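Local coordinates for protein shikimate dehydrogenase (NADP(+)) (Peptoclostridium difficile, PDB 5DZS) that probably catalyses the reversible NADPH-linked reduction of 3-dehydroshikimate to shikimate, a step of chorismate biosynthesis on the way to the aromatic amino acids, at residues V120-G125 against E168-I173; A132-F137 against L145-R150; Q239-Q244 against T250-S255. One frame throughout, in Å; residues are numbered along the deposited sequence.

Interaction 1 (V120-G125 against E168-I173)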
ATOM      1  N   VAL B 120       2.058  30.288  11.174  1.00 45.99           N
ATOM      2  CA  VAL B 120       1.990  30.020  12.605  1.00 45.45           C
ATOM      3  C   VAL B 120       0.692  29.264  12.822  1.00 42.32           C
ATOM      4  O   VAL B 120      -0.367  29.704  12.368  1.00 40.99           O
ATOM      5  CB  VAL B 120       1.974  31.320  13.443  1.00 48.55           C
ATOM      6  CG1 VAL B 120       1.864  31.002  14.934  1.00 47.22           C
ATOM      7  CG2 VAL B 120       3.215  32.158  13.166  1.00 51.71           C
ATOM      8  N   ALA B 121       0.771  28.117  13.491  1.00 40.95           N
ATOM      9  CA  ALA B 121      -0.417  27.304  13.742  1.00 37.89           C
ATOM     10  C   ALA B 121      -0.470  26.798  15.163  1.00 36.15           C
ATOM     11  O   ALA B 121       0.559  26.622  15.834  1.00 36.50           O
ATOM     12  CB  ALA B 121      -0.477  26.130  12.774  1.00 36.76           C
ATOM     13  N   VAL B 122      -1.696  26.564  15.610  1.00 35.18           N
ATOM     14  CA  VAL B 122      -1.962  26.010  16.910  1.00 33.81           C
ATOM     15  C   VAL B 122      -2.837  24.785  16.713  1.00 31.63           C
ATOM     16  O   VAL B 122      -3.830  24.838  15.984  1.00 30.09           O
ATOM     17  CB  VAL B 122      -2.712  26.996  17.818  1.00 36.12           C
ATOM     18  CG1 VAL B 122      -3.178  26.312  19.104  1.00 36.13           C
ATOM     19  CG2 VAL B 122      -1.828  28.186  18.127  1.00 37.96           C
ATOM     20  N   ILE B 123      -2.438  23.683  17.337  1.00 32.07           N
ATOM     21  CA  ILE B 123      -3.244  22.465  17.352  1.00 30.76           C
ATOM     22  C   ILE B 123      -3.882  22.364  18.729  1.00 29.37           C
ATOM     23  O   ILE B 123      -3.190  22.470  19.753  1.00 30.43           O
ATOM     24  CB  ILE B 123      -2.405  21.193  17.145  1.00 30.21           C
ATOM     25  CG1 ILE B 123      -1.781  21.183  15.746  1.00 31.73           C
ATOM     26  CG2 ILE B 123      -3.283  19.952  17.353  1.00 30.54           C
ATOM     27  CD1 ILE B 123      -0.696  20.143  15.563  1.00 33.65           C
ATOM     28  N   LEU B 124      -5.194  22.163  18.760  1.00 28.68           N
ATOM     29  CA  LEU B 124      -5.914  21.974  20.003  1.00 30.93           C
ATOM     30  C   LEU B 124      -6.045  20.488  20.288  1.00 32.42           C
ATOM     31  O   LEU B 124      -6.656  19.752  19.491  1.00 32.76           O
ATOM     32  CB  LEU B 124      -7.312  22.571  19.918  1.00 31.51           C
ATOM     33  CG  LEU B 124      -7.418  24.038  19.528  1.00 32.45           C
ATOM     34  CD1 LEU B 124      -8.882  24.410  19.378  1.00 34.63           C
ATOM     35  CD2 LEU B 124      -6.709  24.901  20.564  1.00 34.69           C
ATOM     36  N   GLY B 125      -5.472  20.050  21.410  1.00 33.53           N
ATOM     37  CA  GLY B 125      -5.554  18.658  21.835  1.00 35.66           C
ATOM     38  C   GLY B 125      -4.288  17.863  21.610  1.00 35.67           C
ATOM     39  O   GLY B 125      -3.399  18.282  20.859  1.00 37.43           O
ATOM     40  N   GLU B 168      -4.622  28.759  28.866  1.00 54.69           N
ATOM     41  CA  GLU B 168      -4.424  30.076  29.456  1.00 57.93           C
ATOM     42  C   GLU B 168      -3.410  30.847  28.626  1.00 55.78           C
ATOM     43  O   GLU B 168      -3.645  32.001  28.267  1.00 57.52           O
ATOM     44  CB  GLU B 168      -3.954  29.952  30.905  1.00 63.66           C
ATOM     45  CG  GLU B 168      -4.971  29.264  31.795  1.00 65.95           C
ATOM     46  CD  GLU B 168      -6.294  30.012  31.831  1.00 70.42           C
ATOM     47  OE1 GLU B 168      -6.271  31.269  31.867  1.00 69.74           O
ATOM     48  OE2 GLU B 168      -7.351  29.338  31.835  1.00 72.71           O
ATOM     49  N   GLU B 169      -2.291  30.194  28.309  1.00 53.28           N
ATOM     50  CA  GLU B 169      -1.252  30.803  27.480  1.00 52.17           C
ATOM     51  C   GLU B 169      -1.768  31.077  26.086  1.00 50.23           C
ATOM     52  O   GLU B 169      -1.329  32.003  25.426  1.00 50.38           O
ATOM     53  CB  GLU B 169      -0.037  29.893  27.357  1.00 53.24           C
ATOM     54  CG  GLU B 169       0.659  29.559  28.663  1.00 56.71           C
ATOM     55  CD  GLU B 169       1.794  28.588  28.441  1.00 59.40           C
ATOM     56  OE1 GLU B 169       2.911  29.033  28.094  1.00 64.37           O
ATOM     57  OE2 GLU B 169       1.568  27.378  28.629  1.00 56.26           O
ATOM     58  N   LEU B 170      -2.685  30.236  25.621  1.00 47.44           N
ATOM     59  CA  LEU B 170      -3.246  30.393  24.286  1.00 45.32           C
ATOM     60  C   LEU B 170      -3.958  31.725  24.100  1.00 47.93           C
ATOM     61  O   LEU B 170      -4.063  32.217  22.979  1.00 45.53           O
ATOM     62  CB  LEU B 170      -4.222  29.248  23.999  1.00 41.74           C
ATOM     63  CG  LEU B 170      -4.928  29.273  22.644  1.00 41.47           C
ATOM     64  CD1 LEU B 170      -3.939  29.280  21.486  1.00 40.47           C
ATOM     65  CD2 LEU B 170      -5.853  28.073  22.534  1.00 40.26           C
ATOM     66  N   LYS B 171      -4.430  32.310  25.203  1.00 49.65           N
ATOM     67  CA  LYS B 171      -5.139  33.582  25.158  1.00 54.52           C
ATOM     68  C   LYS B 171      -4.294  34.695  24.546  1.00 56.75           C
ATOM     69  O   LYS B 171      -4.840  35.635  23.967  1.00 60.19           O
ATOM     70  CB  LYS B 171      -5.571  34.014  26.565  1.00 56.26           C
ATOM     71  CG  LYS B 171      -6.570  33.104  27.259  1.00 56.30           C
ATOM     72  CD  LYS B 171      -6.961  33.684  28.618  1.00 60.58           C
ATOM     73  CE  LYS B 171      -7.932  32.770  29.349  1.00 62.20           C
ATOM     74  NZ  LYS B 171      -8.275  33.271  30.707  1.00 66.10           N
ATOM     75  N   HIS B 172      -2.970  34.580  24.663  1.00 56.38           N
ATOM     76  CA  HIS B 172      -2.050  35.604  24.149  1.00 61.32           C
ATOM     77  C   HIS B 172      -1.326  35.215  22.858  1.00 58.73           C
ATOM     78  O   HIS B 172      -0.374  35.885  22.464  1.00 61.14           O
ATOM     79  CB  HIS B 172      -1.009  35.949  25.223  1.00 62.73           C
ATOM     80  CG  HIS B 172      -1.595  36.126  26.587  1.00 66.93           C
ATOM     81  ND1 HIS B 172      -2.301  37.251  26.954  1.00 70.18           N
ATOM     82  CD2 HIS B 172      -1.580  35.318  27.673  1.00 67.80           C
ATOM     83  CE1 HIS B 172      -2.703  37.125  28.206  1.00 72.65           C
ATOM     84  NE2 HIS B 172      -2.277  35.962  28.666  1.00 71.41           N
ATOM     85  N   ILE B 173      -1.753  34.137  22.203  1.00 54.60           N
ATOM     86  CA  ILE B 173      -1.116  33.727  20.947  1.00 55.86           C
ATOM     87  C   ILE B 173      -1.939  34.171  19.746  1.00 55.87           C
ATOM     88  O   ILE B 173      -3.159  33.967  19.694  1.00 56.72           O
ATOM     89  CB  ILE B 173      -0.878  32.194  20.861  1.00 53.23           C
ATOM     90  CG1 ILE B 173       0.369  31.785  21.648  1.00 56.57           C
ATOM     91  CG2 ILE B 173      -0.585  31.773  19.426  1.00 52.25           C
ATOM     92  CD1 ILE B 173       0.328  32.117  23.114  1.00 57.30           C
TER
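Leu-170 lays its two methyl groups over the side chains of Val-122 and Leu-124. Leu-170 CD1 meets Val-122 CG1 at 3.9 Å. Leu-170 CD1 also lies 4.1 Å from Val-122 CG2, so it touches both branches of the valine. Leu-170 CD2 packs against Leu-124 CD2 at 3.8 Å, and there the two leucine side chains cross at about a right angle. With CG of Leu-170 anti to the backbone N (chi1 179°), the fork is directed at the strand. Ile-173 adds its short branch: Ile-173 CG2 rests 4.0 Å from Val-122 CG2. The contact is purely apolar and largely buried. The turn that carries Leu-170 and Ile-173 is held by its own backbone, with Ile-173 N bonded to Leu-170 O. On its outer side Lys-171 NZ forms a salt bridge to Glu-168 OE1 (3.1 Å). Tyr-146 of strand 144-149 touches both Val-122 and Ile-173. Leu-124 also packs on Ile-178 and Asn-180 of strand 177-180. Segment 168-173 thus lies over one face of the parallel sheet, while Ile-123 packs on helix 128-139 at the other face.

Interaction 2 (A132-F137 against L145-R150); sequences AALTYF and LYVSTR. With SO4 (sulfate ion), chain E.
Leu-145 meets both Leu-134 and Phe-137, one with each of its methyl groups. Leu-145 CD1 lies 3.7 Å from Phe-137 CD2, approaching the ring obliquely. Leu-145 CD2 lies 3.9 Å from Leu-134 CG and at the same distance from Leu-134 CA, so it reaches down to the helix backbone. The CG of Leu-145 is anti to its backbone N (chi1 -178°), and the fork beyond it divides between the two helix residues. Leu-134 also reaches the next inward-facing strand residue: Leu-134 CD1 is 4.2 Å from Val-147 CG2, a looser touch. In all three pairs the side chains cross at about a right angle. The four residues are buried and the contact is wholly apolar.

Around these side chains the backbones run nearly antiparallel. Helix 132-137 and strand 145-149 make an angle of 174°, with the axes 10.0 Å apart. Leu-145 and Val-147 face the helix as alternate residues of the strand. Ile-123 of the adjacent strand touches Phe-137 and Leu-145, and Ala-162 flanks Leu-134.

Further along, the strand leads to a sulfate, probably from the crystallisation liquor. Thr-149 OG1 donates to sulfate O4 at 2.7 Å, while Arg-150 N gives a weak bond to sulfate O2 at 3.3 Å. Thr-126 OG1 is a further partner of the ion. In one of its two modelled conformers Arg-150 bonds through NH1 to Pro-194 O and makes a cation-pi contact with Tyr-167.

Strand 120-124, helix 128-139 and strand 144-149 form a right-handed beta-alpha-beta crossover. Such a unit is characteristic of the Rossmann-type NADP-binding domain of shikimate dehydrogenases. The sulfate lies at the C-terminal end of strand 144-149, where the phosphate of the adenosine ribose is bound in relatives, and it may mimic that group.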
ATOM      1  N   ALA B 132      -0.499  13.463  14.219  1.00 36.25           N
ATOM      2  CA  ALA B 132      -0.447  13.447  12.758  1.00 37.49           C
ATOM      3  C   ALA B 132      -0.391  14.860  12.223  1.00 35.61           C
ATOM      4  O   ALA B 132       0.336  15.137  11.272  1.00 36.63           O
ATOM      5  CB  ALA B 132      -1.647  12.732  12.181  1.00 36.01           C
ATOM      6  N   ALA B 133      -1.204  15.733  12.812  1.00 35.46           N
ATOM      7  CA  ALA B 133      -1.245  17.136  12.430  1.00 32.89           C
ATOM      8  C   ALA B 133       0.094  17.802  12.709  1.00 35.45           C
ATOM      9  O   ALA B 133       0.595  18.573  11.876  1.00 36.23           O
ATOM     10  CB  ALA B 133      -2.375  17.856  13.153  1.00 33.29           C
ATOM     11  N   LEU B 134       0.675  17.514  13.873  1.00 35.42           N
ATOM     12  CA  LEU B 134       1.991  18.024  14.211  1.00 38.86           C
ATOM     13  C   LEU B 134       2.996  17.560  13.147  1.00 39.66           C
ATOM     14  O   LEU B 134       3.765  18.355  12.633  1.00 41.19           O
ATOM     15  CB  LEU B 134       2.408  17.541  15.610  1.00 41.98           C
ATOM     16  CG  LEU B 134       3.830  17.852  16.102  1.00 46.50           C
ATOM     17  CD1 LEU B 134       3.875  17.852  17.631  1.00 47.62           C
ATOM     18  CD2 LEU B 134       4.874  16.897  15.517  1.00 48.64           C
ATOM     19  N   THR B 135       2.956  16.271  12.828  1.00 39.97           N
ATOM     20  CA  THR B 135       3.864  15.676  11.842  1.00 41.30           C
ATOM     21  C   THR B 135       3.691  16.354  10.474  1.00 41.05           C
ATOM     22  O   THR B 135       4.677  16.737   9.826  1.00 41.71           O
ATOM     23  CB  THR B 135       3.630  14.149  11.740  1.00 41.09           C
ATOM     24  OG1 THR B 135       3.736  13.552  13.042  1.00 45.98           O
ATOM     25  CG2 THR B 135       4.643  13.490  10.813  1.00 44.99           C
ATOM     26  N   TYR B 136       2.441  16.513  10.051  1.00 38.05           N
ATOM     27  CA  TYR B 136       2.143  17.160   8.776  1.00 39.07           C
ATOM     28  C   TYR B 136       2.618  18.609   8.740  1.00 39.64           C
ATOM     29  O   TYR B 136       3.302  19.016   7.792  1.00 41.35           O
ATOM     30  CB  TYR B 136       0.641  17.091   8.472  1.00 37.80           C
ATOM     31  CG  TYR B 136       0.255  17.926   7.284  1.00 38.37           C
ATOM     32  CD1 TYR B 136       0.497  17.482   5.998  1.00 40.19           C
ATOM     33  CD2 TYR B 136      -0.327  19.171   7.452  1.00 39.00           C
ATOM     34  CE1 TYR B 136       0.154  18.256   4.905  1.00 39.87           C
ATOM     35  CE2 TYR B 136      -0.667  19.961   6.369  1.00 41.27           C
ATOM     36  CZ  TYR B 136      -0.429  19.500   5.098  1.00 41.58           C
ATOM     37  OH  TYR B 136      -0.773  20.302   4.019  1.00 46.14           O
ATOM     38  N   PHE B 137       2.247  19.394   9.753  1.00 37.84           N
ATOM     39  CA  PHE B 137       2.653  20.805   9.798  1.00 41.40           C
ATOM     40  C   PHE B 137       4.186  20.992   9.743  1.00 44.12           C
ATOM     41  O   PHE B 137       4.681  21.855   9.017  1.00 47.71           O
ATOM     42  CB  PHE B 137       2.106  21.523  11.048  1.00 39.78           C
ATOM     43  CG  PHE B 137       0.636  21.891  10.991  1.00 38.15           C
ATOM     44  CD1 PHE B 137       0.089  22.542   9.896  1.00 41.28           C
ATOM     45  CD2 PHE B 137      -0.171  21.703  12.104  1.00 36.68           C
ATOM     46  CE1 PHE B 137      -1.252  22.917   9.885  1.00 43.62           C
ATOM     47  CE2 PHE B 137      -1.507  22.080  12.104  1.00 35.83           C
ATOM     48  CZ  PHE B 137      -2.052  22.682  10.997  1.00 38.60           C
ATOM     49  N   LEU B 145       4.868  26.277  15.610  1.00 46.21           N
ATOM     50  CA  LEU B 145       3.792  25.323  15.943  1.00 45.05           C
ATOM     51  C   LEU B 145       3.591  25.151  17.451  1.00 43.70           C
ATOM     52  O   LEU B 145       4.533  24.821  18.185  1.00 47.18           O
ATOM     53  CB  LEU B 145       4.075  23.948  15.328  1.00 43.67           C
ATOM     54  CG  LEU B 145       2.990  22.890  15.575  1.00 41.08           C
ATOM     55  CD1 LEU B 145       1.662  23.306  14.951  1.00 39.07           C
ATOM     56  CD2 LEU B 145       3.420  21.534  15.048  1.00 41.62           C
ATOM     57  N   TYR B 146       2.359  25.383  17.903  1.00 41.00           N
ATOM     58  CA  TYR B 146       1.985  25.186  19.296  1.00 39.85           C
ATOM     59  C   TYR B 146       0.964  24.050  19.366  1.00 36.97           C
ATOM     60  O   TYR B 146       0.176  23.860  18.442  1.00 34.27           O
ATOM     61  CB  TYR B 146       1.306  26.423  19.880  1.00 40.15           C
ATOM     62  CG  TYR B 146       2.066  27.739  19.820  1.00 42.58           C
ATOM     63  CD1 TYR B 146       1.973  28.563  18.703  1.00 43.20           C
ATOM     64  CD2 TYR B 146       2.804  28.192  20.907  1.00 45.79           C
ATOM     65  CE1 TYR B 146       2.635  29.780  18.644  1.00 44.97           C
ATOM     66  CE2 TYR B 146       3.465  29.414  20.863  1.00 46.70           C
ATOM     67  CZ  TYR B 146       3.378  30.198  19.730  1.00 47.15           C
ATOM     68  OH  TYR B 146       4.034  31.412  19.688  1.00 51.38           O
ATOM     69  N   VAL B 147       0.986  23.306  20.463  1.00 38.01           N
ATOM     70  CA  VAL B 147      -0.012  22.273  20.729  1.00 35.81           C
ATOM     71  C   VAL B 147      -0.567  22.616  22.104  1.00 36.18           C
ATOM     72  O   VAL B 147       0.195  22.707  23.069  1.00 37.70           O
ATOM     73  CB  VAL B 147       0.578  20.855  20.726  1.00 38.46           C
ATOM     74  CG1 VAL B 147      -0.494  19.835  21.076  1.00 37.94           C
ATOM     75  CG2 VAL B 147       1.184  20.543  19.368  1.00 37.59           C
ATOM     76  N   SER B 148      -1.875  22.847  22.183  1.00 35.51           N
ATOM     77  CA  SER B 148      -2.524  23.239  23.444  1.00 36.96           C
ATOM     78  C   SER B 148      -3.183  22.068  24.159  1.00 39.72           C
ATOM     79  O   SER B 148      -3.899  21.282  23.545  1.00 37.87           O
ATOM     80  CB  SER B 148      -3.568  24.322  23.181  1.00 37.93           C
ATOM     81  OG  SER B 148      -4.038  24.876  24.399  1.00 41.20           O
ATOM     82  N   THR B 149      -2.942  21.969  25.464  1.00 43.48           N
ATOM     83  CA  THR B 149      -3.496  20.898  26.290  1.00 45.67           C
ATOM     84  C   THR B 149      -4.074  21.515  27.563  1.00 49.04           C
ATOM     85  O   THR B 149      -3.665  22.608  27.965  1.00 47.42           O
ATOM     86  CB  THR B 149      -2.414  19.842  26.620  1.00 48.31           C
ATOM     87  OG1 THR B 149      -3.003  18.732  27.307  1.00 51.58           O
ATOM     88  CG2 THR B 149      -1.283  20.441  27.460  1.00 50.20           C
ATOM     89  N   ARG B 150      -5.033  20.831  28.186  0.50 49.12           N
ATOM     90  CA  ARG B 150      -5.647  21.337  29.420  0.50 52.91           C
ATOM     91  C   ARG B 150      -4.643  21.382  30.574  0.50 57.11           C
ATOM     92  O   ARG B 150      -4.675  22.301  31.394  0.50 58.52           O
ATOM     93  CB  ARG B 150      -6.862  20.495  29.814  0.50 51.95           C
ATOM     94  CG  ARG B 150      -8.000  20.523  28.808  0.50 49.94           C
ATOM     95  CD  ARG B 150      -8.580  21.918  28.593  0.50 49.91           C
ATOM     96  NE  ARG B 150      -9.625  21.900  27.566  0.50 49.51           N
ATOM     97  CZ  ARG B 150     -10.256  22.976  27.101  0.50 48.39           C
ATOM     98  NH1 ARG B 150     -11.189  22.845  26.166  0.50 47.43           N
ATOM     99  NH2 ARG B 150      -9.957  24.178  27.561  0.50 48.20           N
TER
HETATM  100  S   SO4 E 302      -6.163  18.028  25.640  0.50 64.21           S
HETATM  101  O1  SO4 E 302      -6.279  19.333  24.949  0.50 59.36           O
HETATM  102  O2  SO4 E 302      -6.655  18.182  27.027  0.50 57.32           O
HETATM  103  O3  SO4 E 302      -6.970  17.015  24.920  0.50 61.38           O
HETATM  104  O4  SO4 E 302      -4.752  17.583  25.663  0.50 55.84           O

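Interaction 3 (Q239-Q244 against T250-S255); sequences QAIKSQ and TKIDNS
Ile-252 packs against Ile-241 and Gln-244 through CB, CG2 and CD1. Ile-252 CB lies 4.0 Å from Ile-241 CG2. On the short branch, Ile-252 CG2 meets Ile-241 CG2 at 4.0 Å, and the two isoleucine side chains cross obliquely. The longer branch runs on through CG1 to the tip, where Ile-252 CD1 ends 3.8 Å from Gln-244 CB and equally far from Ile-241 O. With CG1 anti to the carbonyl carbon (chi1 -68°), this branch passes along the helix to the next turn. Gln-244 offers its aliphatic base; in the conformer described, Gln-244 NE2 bonds to His-20 ND1. The Ile-252 backbone is tied to the same helix, its N bonding to Glu-245 OE1.

Lys-242 NZ and Lys-251 NZ stand 4.9 Å apart. Asp-249 of the second subunit forms salt bridges with both, and Lys-242 NZ also pairs with Glu-245 of its own chain; together these acids probably offset the like charges.

Beyond Ile-252, Asp-253 OD1 accepts from Ser-255 N at 2.8 Å, a capping bond at the turn into helix 255-268. Ser-255 OG is hydrogen-bonded to Asp-253 OD1 at 2.6 Å, from above the carboxylate plane. A short loop thus joins helix 233-248 to helix 255-268 beside the second subunit. The first helix carries Gln-239, which probably binds shikimate.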
ATOM      1  N   GLN B 239      -9.815   9.434   3.977  1.00 21.86           N
ATOM      2  CA  GLN B 239      -9.297   8.355   4.839  1.00 22.35           C
ATOM      3  C   GLN B 239     -10.034   7.039   4.610  1.00 21.16           C
ATOM      4  O   GLN B 239      -9.429   5.942   4.675  1.00 20.99           O
ATOM      5  CB  GLN B 239      -9.410   8.765   6.267  1.00 24.66           C
ATOM      6  CG  GLN B 239      -8.490   9.877   6.589  1.00 28.31           C
ATOM      7  CD  GLN B 239      -8.571  10.215   8.053  1.00 32.18           C
ATOM      8  OE1 GLN B 239      -9.636  10.610   8.584  1.00 33.90           O
ATOM      9  NE2 GLN B 239      -7.453  10.055   8.731  1.00 35.70           N
ATOM     10  N   ALA B 240     -11.333   7.081   4.341  1.00 20.25           N
ATOM     11  CA  ALA B 240     -12.077   5.855   4.084  1.00 20.85           C
ATOM     12  C   ALA B 240     -11.539   5.183   2.813  1.00 20.16           C
ATOM     13  O   ALA B 240     -11.337   3.960   2.750  1.00 21.20           O
ATOM     14  CB  ALA B 240     -13.570   6.103   3.965  1.00 23.15           C
ATOM     15  N   ILE B 241     -11.297   5.998   1.779  1.00 18.71           N
ATOM     16  CA  ILE B 241     -10.795   5.482   0.503  1.00 19.23           C
ATOM     17  C   ILE B 241      -9.374   4.926   0.660  1.00 17.84           C
ATOM     18  O   ILE B 241      -9.080   3.824   0.155  1.00 18.02           O
ATOM     19  CB  ILE B 241     -10.908   6.567  -0.591  1.00 19.84           C
ATOM     20  CG1 ILE B 241     -12.391   6.811  -0.901  1.00 20.81           C
ATOM     21  CG2 ILE B 241     -10.152   6.171  -1.860  1.00 19.48           C
ATOM     22  CD1 ILE B 241     -12.655   8.051  -1.737  1.00 24.08           C
ATOM     23  N   LYS B 242      -8.512   5.630   1.376  1.00 17.35           N
ATOM     24  CA  LYS B 242      -7.171   5.122   1.616  1.00 18.56           C
ATOM     25  C   LYS B 242      -7.221   3.803   2.393  1.00 18.56           C
ATOM     26  O   LYS B 242      -6.466   2.874   2.109  1.00 18.62           O
ATOM     27  CB  LYS B 242      -6.329   6.172   2.352  1.00 19.92           C
ATOM     28  CG  LYS B 242      -4.887   5.767   2.588  1.00 24.30           C
ATOM     29  CD  LYS B 242      -4.103   5.561   1.302  1.00 27.23           C
ATOM     30  CE  LYS B 242      -3.963   6.814   0.443  1.00 34.96           C
ATOM     31  NZ  LYS B 242      -3.220   6.622  -0.851  1.00 42.28           N
ATOM     32  N   SER B 243      -8.107   3.724   3.391  1.00 17.67           N
ATOM     33  CA  SER B 243      -8.253   2.477   4.128  1.00 17.94           C
ATOM     34  C   SER B 243      -8.652   1.340   3.171  1.00 17.16           C
ATOM     35  O   SER B 243      -8.122   0.223   3.266  1.00 18.09           O
ATOM     36  CB  SER B 243      -9.305   2.570   5.230  1.00 19.06           C
ATOM     37  OG  SER B 243      -8.923   3.455   6.271  1.00 20.69           O
ATOM     38  N   GLN B 244      -9.611   1.625   2.293  0.50 17.91           N
ATOM     39  CA  GLN B 244     -10.055   0.645   1.322  0.50 18.93           C
ATOM     40  C   GLN B 244      -8.922   0.196   0.386  0.50 17.72           C
ATOM     41  O   GLN B 244      -8.824  -0.988   0.032  0.50 19.15           O
ATOM     42  CB  GLN B 244     -11.243   1.194   0.557  0.50 20.39           C
ATOM     43  CG  GLN B 244     -12.497   1.269   1.405  0.50 21.17           C
ATOM     44  CD  GLN B 244     -13.002  -0.103   1.806  0.50 23.01           C
ATOM     45  OE1 GLN B 244     -12.633  -1.107   1.219  0.50 22.47           O
ATOM     46  NE2 GLN B 244     -13.863  -0.145   2.822  0.50 24.43           N
ATOM     47  N   THR B 250      -5.143  -2.427  -3.559  1.00 24.52           N
ATOM     48  CA  THR B 250      -5.320  -1.925  -4.917  1.00 27.82           C
ATOM     49  C   THR B 250      -5.587  -0.448  -4.829  1.00 26.19           C
ATOM     50  O   THR B 250      -6.109   0.031  -3.836  1.00 30.69           O
ATOM     51  CB  THR B 250      -6.507  -2.617  -5.612  1.00 34.10           C
ATOM     52  OG1 THR B 250      -6.480  -2.336  -7.020  1.00 46.32           O
ATOM     53  CG2 THR B 250      -7.815  -2.172  -5.018  1.00 36.00           C
ATOM     54  N   LYS B 251      -5.236   0.292  -5.870  1.00 23.45           N
ATOM     55  CA  LYS B 251      -5.459   1.724  -5.904  1.00 21.36           C
ATOM     56  C   LYS B 251      -6.857   2.042  -6.461  1.00 23.25           C
ATOM     57  O   LYS B 251      -7.376   1.345  -7.338  1.00 26.69           O
ATOM     58  CB  LYS B 251      -4.380   2.429  -6.762  1.00 23.13           C
ATOM     59  CG  LYS B 251      -2.948   2.213  -6.292  1.00 24.37           C
ATOM     60  CD  LYS B 251      -2.664   2.729  -4.898  1.00 27.02           C
ATOM     61  CE  LYS B 251      -1.200   2.564  -4.487  1.00 31.04           C
ATOM     62  NZ  LYS B 251      -0.897   2.996  -3.093  1.00 34.02           N
ATOM     63  N   ILE B 252      -7.448   3.087  -5.911  1.00 21.51           N
ATOM     64  CA  ILE B 252      -8.773   3.559  -6.271  1.00 22.63           C
ATOM     65  C   ILE B 252      -8.671   4.867  -7.078  1.00 24.95           C
ATOM     66  O   ILE B 252      -7.871   5.766  -6.768  1.00 26.01           O
ATOM     67  CB  ILE B 252      -9.659   3.696  -5.007  1.00 22.15           C
ATOM     68  CG1 ILE B 252      -9.946   2.308  -4.446  1.00 23.65           C
ATOM     69  CG2 ILE B 252     -10.980   4.413  -5.316  1.00 22.72           C
ATOM     70  CD1 ILE B 252     -10.551   2.300  -3.043  1.00 22.46           C
ATOM     71  N   ASP B 253      -9.476   4.935  -8.129  1.00 27.12           N
ATOM     72  CA  ASP B 253      -9.501   6.083  -9.032  1.00 29.83           C
ATOM     73  C   ASP B 253      -9.642   7.401  -8.254  1.00 29.09           C
ATOM     74  O   ASP B 253     -10.478   7.502  -7.370  1.00 26.42           O
ATOM     75  CB  ASP B 253     -10.646   5.896 -10.028  1.00 32.94           C
ATOM     76  CG  ASP B 253     -10.641   6.932 -11.141  1.00 40.00           C
ATOM     77  OD1 ASP B 253     -10.668   8.137 -10.850  1.00 41.19           O
ATOM     78  OD2 ASP B 253     -10.642   6.529 -12.321  1.00 42.94           O
ATOM     79  N   ASN B 254      -8.804   8.384  -8.590  1.00 33.76           N
ATOM     80  CA  ASN B 254      -8.791   9.706  -7.905  1.00 37.01           C
ATOM     81  C   ASN B 254     -10.116  10.429  -7.892  1.00 34.42           C
ATOM     82  O   ASN B 254     -10.429  11.153  -6.954  1.00 37.27           O
ATOM     83  CB  ASN B 254      -7.793  10.656  -8.573  1.00 44.54           C
ATOM     84  CG  ASN B 254      -6.359  10.346  -8.221  1.00 47.65           C
ATOM     85  OD1 ASN B 254      -6.083   9.633  -7.261  1.00 54.27           O
ATOM     86  ND2 ASN B 254      -5.428  10.917  -8.986  1.00 51.91           N
ATOM     87  N   SER B 255     -10.881  10.248  -8.952  1.00 35.01           N
ATOM     88  CA  SER B 255     -12.153  10.942  -9.098  1.00 35.54           C
ATOM     89  C   SER B 255     -13.203  10.499  -8.097  1.00 33.04           C
ATOM     90  O   SER B 255     -14.145  11.226  -7.824  1.00 34.26           O
ATOM     91  CB  SER B 255     -12.683  10.716 -10.500  1.00 38.46           C
ATOM     92  OG  SER B 255     -12.949   9.348 -10.720  1.00 39.92           O
TER

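In the fold
Interactions 1 and 2 belong to the same parallel sheet and touch through it. Probable backbone hydrogen bonds join Ile-123 to Tyr-146 and Ser-148, and Ile-123 packs its CD1 against Leu-134. They pack on opposite faces of that sheet, interaction 1 under a turn of loop 168-173 and interaction 2 under a helix. Interaction 3 lies on the other side of the chain's centre, its centre about 34 Å from that of interaction 1 and 26 Å from that of interaction 2. All three have buried apolar centres. Their margins differ: interaction 1 has a local salt bridge, segment 145-150 of interaction 2 ends at a bound sulfate, and interaction 3 has salt bridges to the second subunit.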